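Transcriptional regulator, LacI family (Arthrobacter sp., PDB 4RKQ) probably senses a sugar or related small ligand through its periplasmic-binding-protein-like core and so regulates transcription, as LacI-family regulators do. Local coordinates at residues K208-G212 / S213-V217; G56-S59 / G60-V64; E39-L43 / R44-V48. All blocks are in the same frame, centred on the assembly; numbering follows the deposited sequence.

How the contacts relate
From the N terminus the three contacts come in series, each at one end of a helix and none nested in or crossing another. Contact 3 comes first: it ends helix 29-43 and sends the chain into strand 47-52, within the first beta-alpha-beta unit. Beyond that strand, contact 2 opens helix 60-67, its nearest atoms about 12 Å from contact 3; both touch the second subunit. Contact 1 comes much later, where helix 200-212 stops ahead of strand 222-225. It lies across the chain's centre from contact 3, their centres about 43 Å apart. Contacts 1 and 3 share the Schellman motif; contact 2 is a capping box.

Contact 1 of 3, residues K208-G212 / S213-V217; sequences KALSG and SGRRV
Leu210 meets two side chains from beyond the helix end, Arg215 and Val217, and crosses each at about a right angle. Its two methyl groups divide the work. CD2 of Leu210 rests against the aliphatic part of Arg215, 3.5 Å from CD, while CD1 of Leu210 lies 3.7 Å from CG2 of Val217. In Val217, CG1 is anti to the backbone N (chi1 175°), which leaves CG2 beside that N as the branch that meets the leucine. Arg215 runs extended from CG to NE, so its stem passes the leucine before NH2 makes a weak hydrogen bond to Pro190 O; the residue is poorly ordered as a whole, and its contacts are to be read with that in mind.

This apolar contact accompanies a Schellman motif that ends helix 200-212, with Gly214 at positive phi as the first residue to leave helical geometry. Arg215 N bonds to Leu210 O at 2.9 Å, and Gly214 N to Ser211 O at 3.1 Å. Leu210 O also accepts from Ser213 N, the two donors arriving from opposite faces of its carbonyl plane. Ser213 adds a side-chain bond: OG, set beside its own backbone N, turns back along the helix and donates to Ala209 O at 3.0 Å, tilted 30° from the plane of that carbonyl. Leu186 of helix 175-188 packs against both Leu210 and Arg215.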
loop_
_atom_site.group_PDB
_atom_site.type_symbol
_atom_site.label_atom_id
_atom_site.label_comp_id
_atom_site.label_asym_id
_atom_site.label_seq_id
_atom_site.Cartn_x
_atom_site.Cartn_y
_atom_site.Cartn_z
ATOM N N LYS A 208 11.260 -14.825 1.963
ATOM C CA LYS A 208 12.287 -14.754 0.919
ATOM C C LYS A 208 13.640 -15.307 1.403
ATOM O O LYS A 208 14.361 -15.977 0.660
ATOM C CB LYS A 208 12.452 -13.298 0.427
ATOM C CG LYS A 208 12.741 -13.138 -1.058
ATOM C CD LYS A 208 11.516 -12.659 -1.838
ATOM C CE LYS A 208 10.479 -13.756 -2.073
ATOM N NZ LYS A 208 10.328 -14.177 -3.496
ATOM N N ALA A 209 14.022 -15.005 2.646
ATOM C CA ALA A 209 15.259 -15.575 3.201
ATOM C C ALA A 209 15.144 -17.115 3.329
ATOM O O ALA A 209 16.096 -17.848 3.052
ATOM C CB ALA A 209 15.631 -14.956 4.558
ATOM N N LEU A 210 14.008 -17.603 3.812
ATOM C CA LEU A 210 13.819 -19.034 3.933
ATOM C C LEU A 210 13.903 -19.693 2.534
ATOM O O LEU A 210 14.550 -20.710 2.357
ATOM C CB LEU A 210 12.501 -19.334 4.622
ATOM C CG LEU A 210 12.538 -19.017 6.133
ATOM C CD1 LEU A 210 11.152 -18.900 6.714
ATOM C CD2 LEU A 210 13.275 -20.136 6.862
ATOM N N SER A 211 13.290 -19.082 1.538
ATOM C CA SER A 211 13.278 -19.621 0.163
ATOM C C SER A 211 14.718 -19.589 -0.410
ATOM O O SER A 211 15.224 -20.578 -0.910
ATOM C CB SER A 211 12.313 -18.790 -0.699
ATOM O OG SER A 211 12.176 -19.315 -2.008
ATOM N N GLY A 212 15.393 -18.463 -0.246
ATOM C CA GLY A 212 16.810 -18.345 -0.596
ATOM C C GLY A 212 17.739 -19.338 0.079
ATOM O O GLY A 212 18.820 -19.607 -0.418
ATOM N N SER A 213 17.339 -19.852 1.230
ATOM C CA SER A 213 18.175 -20.754 2.022
ATOM C C SER A 213 17.824 -22.209 1.760
ATOM O O SER A 213 18.345 -23.092 2.402
ATOM C CB SER A 213 17.969 -20.454 3.521
ATOM O OG SER A 213 18.615 -19.248 3.867
ATOM N N GLY A 214 16.876 -22.452 0.876
ATOM C CA GLY A 214 16.459 -23.798 0.570
ATOM C C GLY A 214 15.591 -24.416 1.620
ATOM O O GLY A 214 15.493 -25.642 1.671
ATOM N N ARG A 215 14.936 -23.598 2.449
ATOM C CA ARG A 215 13.993 -24.137 3.441
ATOM C C ARG A 215 12.555 -24.046 3.035
ATOM O O ARG A 215 12.061 -22.982 2.684
ATOM C CB ARG A 215 14.180 -23.480 4.811
ATOM C CG ARG A 215 15.611 -23.572 5.355
ATOM C CD ARG A 215 15.880 -22.428 6.322
ATOM N NE ARG A 215 17.301 -22.137 6.465
ATOM C CZ ARG A 215 18.165 -22.881 7.147
ATOM N NH1 ARG A 215 19.442 -22.511 7.187
ATOM N NH2 ARG A 215 17.778 -23.996 7.762
ATOM N N ARG A 216 11.867 -25.177 3.108
ATOM C CA ARG A 216 10.468 -25.195 2.770
ATOM C C ARG A 216 9.663 -24.525 3.869
ATOM O O ARG A 216 9.953 -24.713 5.056
ATOM C CB ARG A 216 9.977 -26.615 2.593
ATOM C CG ARG A 216 10.624 -27.318 1.417
ATOM C CD ARG A 216 10.272 -28.792 1.422
ATOM N NE ARG A 216 10.711 -29.439 2.663
ATOM C CZ ARG A 216 10.124 -30.500 3.209
ATOM N NH1 ARG A 216 9.073 -31.074 2.638
ATOM N NH2 ARG A 216 10.586 -30.995 4.345
ATOM N N VAL A 217 8.630 -23.782 3.470
ATOM C CA VAL A 217 7.696 -23.220 4.410
ATOM C C VAL A 217 6.338 -23.687 4.018
ATOM O O VAL A 217 5.914 -23.408 2.900
ATOM C CB VAL A 217 7.717 -21.685 4.360
ATOM C CG1 VAL A 217 6.637 -21.137 5.271
ATOM C CG2 VAL A 217 9.091 -21.185 4.690
#

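Contact 2 of 3, residues G56-S59 / G60-V64; sequences GGRS and GLDAV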
loop_
_atom_site.group_PDB
_atom_site.type_symbol
_atom_site.label_atom_id
_atom_site.label_comp_id
_atom_site.label_asym_id
_atom_site.label_seq_id
_atom_site.Cartn_x
_atom_site.Cartn_y
_atom_site.Cartn_z
ATOM N N GLY A 56 11.198 14.186 5.218
ATOM C CA GLY A 56 11.734 15.445 5.673
ATOM C C GLY A 56 12.008 15.563 7.161
ATOM O O GLY A 56 12.109 16.662 7.686
ATOM N N GLY A 57 12.211 14.446 7.824
ATOM C CA GLY A 57 12.352 14.442 9.253
ATOM C C GLY A 57 11.128 14.862 10.034
ATOM O O GLY A 57 11.224 15.118 11.225
ATOM N N ARG A 58 9.959 14.900 9.392
ATOM C CA ARG A 58 8.741 15.341 10.104
ATOM C C ARG A 58 8.284 14.298 11.159
ATOM O O ARG A 58 8.561 13.114 11.038
ATOM C CB ARG A 58 7.645 15.690 9.114
ATOM C CG ARG A 58 7.902 16.898 8.240
ATOM C CD ARG A 58 6.790 17.140 7.227
ATOM N NE ARG A 58 5.520 17.575 7.855
ATOM C CZ ARG A 58 4.327 17.027 7.672
ATOM N NH1 ARG A 58 4.162 16.011 6.842
ATOM N NH2 ARG A 58 3.261 17.566 8.257
ATOM N N SER A 59 7.594 14.760 12.204
ATOM C CA SER A 59 7.104 13.899 13.280
ATOM C C SER A 59 5.547 13.877 13.255
ATOM O O SER A 59 4.927 14.694 12.557
ATOM C CB SER A 59 7.545 14.469 14.628
ATOM O OG SER A 59 6.829 15.686 14.923
ATOM N N GLY A 60 4.951 13.005 14.056
ATOM C CA GLY A 60 3.503 13.009 14.236
ATOM C C GLY A 60 3.003 14.332 14.782
ATOM O O GLY A 60 1.901 14.737 14.461
ATOM N N LEU A 61 3.793 15.047 15.608
ATOM C CA LEU A 61 3.383 16.367 16.049
ATOM C C LEU A 61 3.310 17.363 14.888
ATOM O O LEU A 61 2.350 18.145 14.788
ATOM C CB LEU A 61 4.296 16.882 17.186
ATOM C CG LEU A 61 3.984 18.197 17.825
ATOM C CD1 LEU A 61 2.605 18.064 18.469
ATOM C CD2 LEU A 61 5.040 18.562 18.863
ATOM N N ASP A 62 4.279 17.339 13.995
ATOM C CA ASP A 62 4.220 18.191 12.815
ATOM C C ASP A 62 2.943 17.906 11.973
ATOM O O ASP A 62 2.349 18.827 11.432
ATOM C CB ASP A 62 5.402 17.954 11.909
ATOM C CG ASP A 62 6.711 18.406 12.526
ATOM O OD1 ASP A 62 6.746 19.515 13.084
ATOM O OD2 ASP A 62 7.701 17.659 12.435
ATOM N N ALA A 63 2.567 16.635 11.880
ATOM C CA ALA A 63 1.417 16.252 11.107
ATOM C C ALA A 63 0.187 16.883 11.723
ATOM O O ALA A 63 -0.609 17.493 11.032
ATOM C CB ALA A 63 1.279 14.741 11.027
ATOM N N VAL A 64 0.077 16.807 13.035
ATOM C CA VAL A 64 -1.087 17.359 13.739
ATOM C C VAL A 64 -1.102 18.861 13.659
ATOM O O VAL A 64 -2.142 19.433 13.412
ATOM C CB VAL A 64 -1.154 16.894 15.193
ATOM C CG1 VAL A 64 -2.195 17.698 15.969
ATOM C CG2 VAL A 64 -1.475 15.409 15.244
#
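Ser59 holds OG between its own backbone N and carbonyl carbon (chi1 70°), whereas Asp62 places CG beside its backbone N and anti to the carbonyl carbon (chi1 -67°); together these rotations turn the two side chains into a capping box at the start of helix 60-67. Each residue answers the backbone of the other. Ser59, the N-cap, accepts from Asp62 N through OG at 3.2 Å, while Asp62 OD2 accepts from Ser59 N at 2.9 Å. The second bond is fairly straight, 160° at the hydrogen, and meets the anti side of OD2 somewhat out of the carboxylate plane. Two N-H groups at the helix start are thereby satisfied by side chains, and the reciprocal bonds limit rotation of both. The negative carboxylate at this end would probably also suit the helix dipole.

Arg58 takes a different route. Its chain bends about the CG-CD bond, crosses Asp62 at a slant and brings the guanidinium alongside the first turn, its plane modestly inclined to that of the carboxylate. The two charged groups do not meet: Arg58 NE stays 5.1 Å from Asp62 OD2, and the salt bridge of Arg58 is made by NH1 with Asp51 of strand 47-52. Tyr53 packs on both Arg58 and Ala63, and Thr42 of the second subunit touches Arg58. NH2 of Arg58 comes to 3.6 Å from CA of Ala63.

Contact 3 of 3, residues E39-L43 / R44-V48; sequences ELATL and RGWHV
The backbone leaves helix 29-43 through Gly45, whose positive phi (79°) turns the chain out of the last helical turn and toward strand 47-52. Two bonds define this Schellman motif: Trp46 N reaches Ala41 O at 3.0 Å, and Gly45 N reaches Thr42 O at 2.9 Å. Arg44 N contributes weak bonds to Leu40 O and Ala41 O. The turn lies inside the beta-alpha-beta unit formed by strand 17-22, helix 29-43 and strand 47-52, where it links the helix to one of the two outermost strands of the sheet within this chain.

Ala41 is the helix side of the apolar contact. Its single methyl, CB, meets CE3 of Trp46 at 3.7 Å and is pressed against CG2 of Val48, a pair closer than usual for two carbons. Trp46 has CG anti to its carbonyl carbon (chi1 -68°), and chi2 near zero (-2°) turns the six-membered part of the indole so that CE3 comes beside that methyl. Over one face of the indole lies Arg44, with CD 3.9 Å above the plane and displaced toward the rim. Val258 of helix 246-262 touches both Arg44 and Trp46, while Val18 and Leu20 of strand 17-22 meet Trp46 and Val48 respectively. The second subunit reaches the helix end through His55, which packs on Thr42 and hydrogen-bonds Glu39. Thr42 OG1 itself bonds to Val38 O one turn back and also accepts from a water; that same water donates to Trp46 O at 2.8 Å.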
loop_
_atom_site.group_PDB
_atom_site.type_symbol
_atom_site.label_atom_id
_atom_site.label_comp_id
_atom_site.label_asym_id
_atom_site.label_seq_id
_atom_site.Cartn_x
_atom_site.Cartn_y
_atom_site.Cartn_z
ATOM N N GLU A 39 -13.021 5.216 3.989
ATOM C CA GLU A 39 -14.305 4.563 3.673
ATOM C C GLU A 39 -15.413 4.908 4.681
ATOM O O GLU A 39 -16.470 5.419 4.305
ATOM C CB GLU A 39 -14.158 3.058 3.586
ATOM C CG GLU A 39 -15.474 2.271 3.363
ATOM C CD GLU A 39 -16.025 2.309 1.948
ATOM O OE1 GLU A 39 -15.472 3.022 1.076
ATOM O OE2 GLU A 39 -17.041 1.610 1.698
ATOM N N LEU A 40 -15.155 4.681 5.960
ATOM C CA LEU A 40 -16.197 4.863 6.981
ATOM C C LEU A 40 -16.539 6.315 7.156
ATOM O O LEU A 40 -17.696 6.649 7.282
ATOM C CB LEU A 40 -15.799 4.209 8.298
ATOM C CG LEU A 40 -15.602 2.721 8.161
ATOM C CD1 LEU A 40 -14.799 2.218 9.344
ATOM C CD2 LEU A 40 -16.936 2.014 8.036
ATOM N N ALA A 41 -15.551 7.210 7.085
ATOM C CA ALA A 41 -15.791 8.604 7.255
ATOM C C ALA A 41 -16.559 9.145 6.073
ATOM O O ALA A 41 -17.463 10.001 6.219
ATOM C CB ALA A 41 -14.473 9.379 7.431
ATOM N N THR A 42 -16.184 8.689 4.888
ATOM C CA THR A 42 -16.776 9.181 3.678
ATOM C C THR A 42 -18.281 8.793 3.672
ATOM O O THR A 42 -19.139 9.556 3.268
ATOM C CB THR A 42 -16.045 8.637 2.433
ATOM O OG1 THR A 42 -14.711 9.217 2.369
ATOM C CG2 THR A 42 -16.814 8.989 1.192
ATOM N N LEU A 43 -18.556 7.611 4.164
ATOM C CA LEU A 43 -19.931 7.123 4.217
ATOM C C LEU A 43 -20.797 7.832 5.267
ATOM O O LEU A 43 -22.036 7.721 5.214
ATOM C CB LEU A 43 -19.913 5.659 4.438
ATOM C CG LEU A 43 -19.410 4.786 3.308
ATOM C CD1 LEU A 43 -19.372 3.320 3.771
ATOM C CD2 LEU A 43 -20.262 4.961 2.078
ATOM N N ARG A 44 -20.163 8.576 6.188
ATOM C CA ARG A 44 -20.870 9.481 7.087
ATOM C C ARG A 44 -20.977 10.876 6.519
ATOM O O ARG A 44 -21.488 11.806 7.216
ATOM C CB ARG A 44 -20.189 9.541 8.460
ATOM C CG ARG A 44 -20.065 8.222 9.200
ATOM C CD ARG A 44 -19.635 8.475 10.626
ATOM N NE ARG A 44 -20.703 9.112 11.385
ATOM C CZ ARG A 44 -21.623 8.426 12.070
ATOM N NH1 ARG A 44 -21.576 7.094 12.105
ATOM N NH2 ARG A 44 -22.569 9.084 12.721
ATOM N N GLY A 45 -20.537 11.091 5.292
ATOM C CA GLY A 45 -20.569 12.418 4.668
ATOM C C GLY A 45 -19.450 13.347 5.097
ATOM O O GLY A 45 -19.521 14.553 4.895
ATOM N N TRP A 46 -18.463 12.786 5.764
ATOM C CA TRP A 46 -17.312 13.559 6.255
ATOM C C TRP A 46 -16.245 13.771 5.140
ATOM O O TRP A 46 -16.131 12.973 4.222
ATOM C CB TRP A 46 -16.692 12.800 7.407
ATOM C CG TRP A 46 -17.493 12.707 8.610
ATOM C CD1 TRP A 46 -18.732 13.265 8.850
ATOM C CD2 TRP A 46 -17.089 12.073 9.830
ATOM N NE1 TRP A 46 -19.116 12.977 10.147
ATOM C CE2 TRP A 46 -18.148 12.218 10.747
ATOM C CE3 TRP A 46 -15.945 11.346 10.215
ATOM C CZ2 TRP A 46 -18.081 11.721 12.040
ATOM C CZ3 TRP A 46 -15.904 10.810 11.482
ATOM C CH2 TRP A 46 -16.960 11.031 12.392
ATOM N N HIS A 47 -15.490 14.861 5.244
ATOM C CA HIS A 47 -14.296 15.089 4.434
ATOM C C HIS A 47 -13.124 14.475 5.202
ATOM O O HIS A 47 -13.085 14.601 6.433
ATOM C CB HIS A 47 -13.953 16.590 4.387
ATOM C CG HIS A 47 -14.972 17.485 3.754
ATOM N ND1 HIS A 47 -15.291 17.430 2.417
ATOM C CD2 HIS A 47 -15.634 18.557 4.253
ATOM C CE1 HIS A 47 -16.159 18.382 2.132
ATOM N NE2 HIS A 47 -16.387 19.080 3.228
ATOM N N VAL A 48 -12.147 13.893 4.506
ATOM C CA VAL A 48 -10.944 13.353 5.138
ATOM C C VAL A 48 -9.717 13.800 4.325
ATOM O O VAL A 48 -9.718 13.779 3.082
ATOM C CB VAL A 48 -10.921 11.808 5.186
ATOM C CG1 VAL A 48 -9.679 11.286 5.909
ATOM C CG2 VAL A 48 -12.158 11.244 5.863
HETATM O O HOH W 1 -14.905 12.033 1.943
#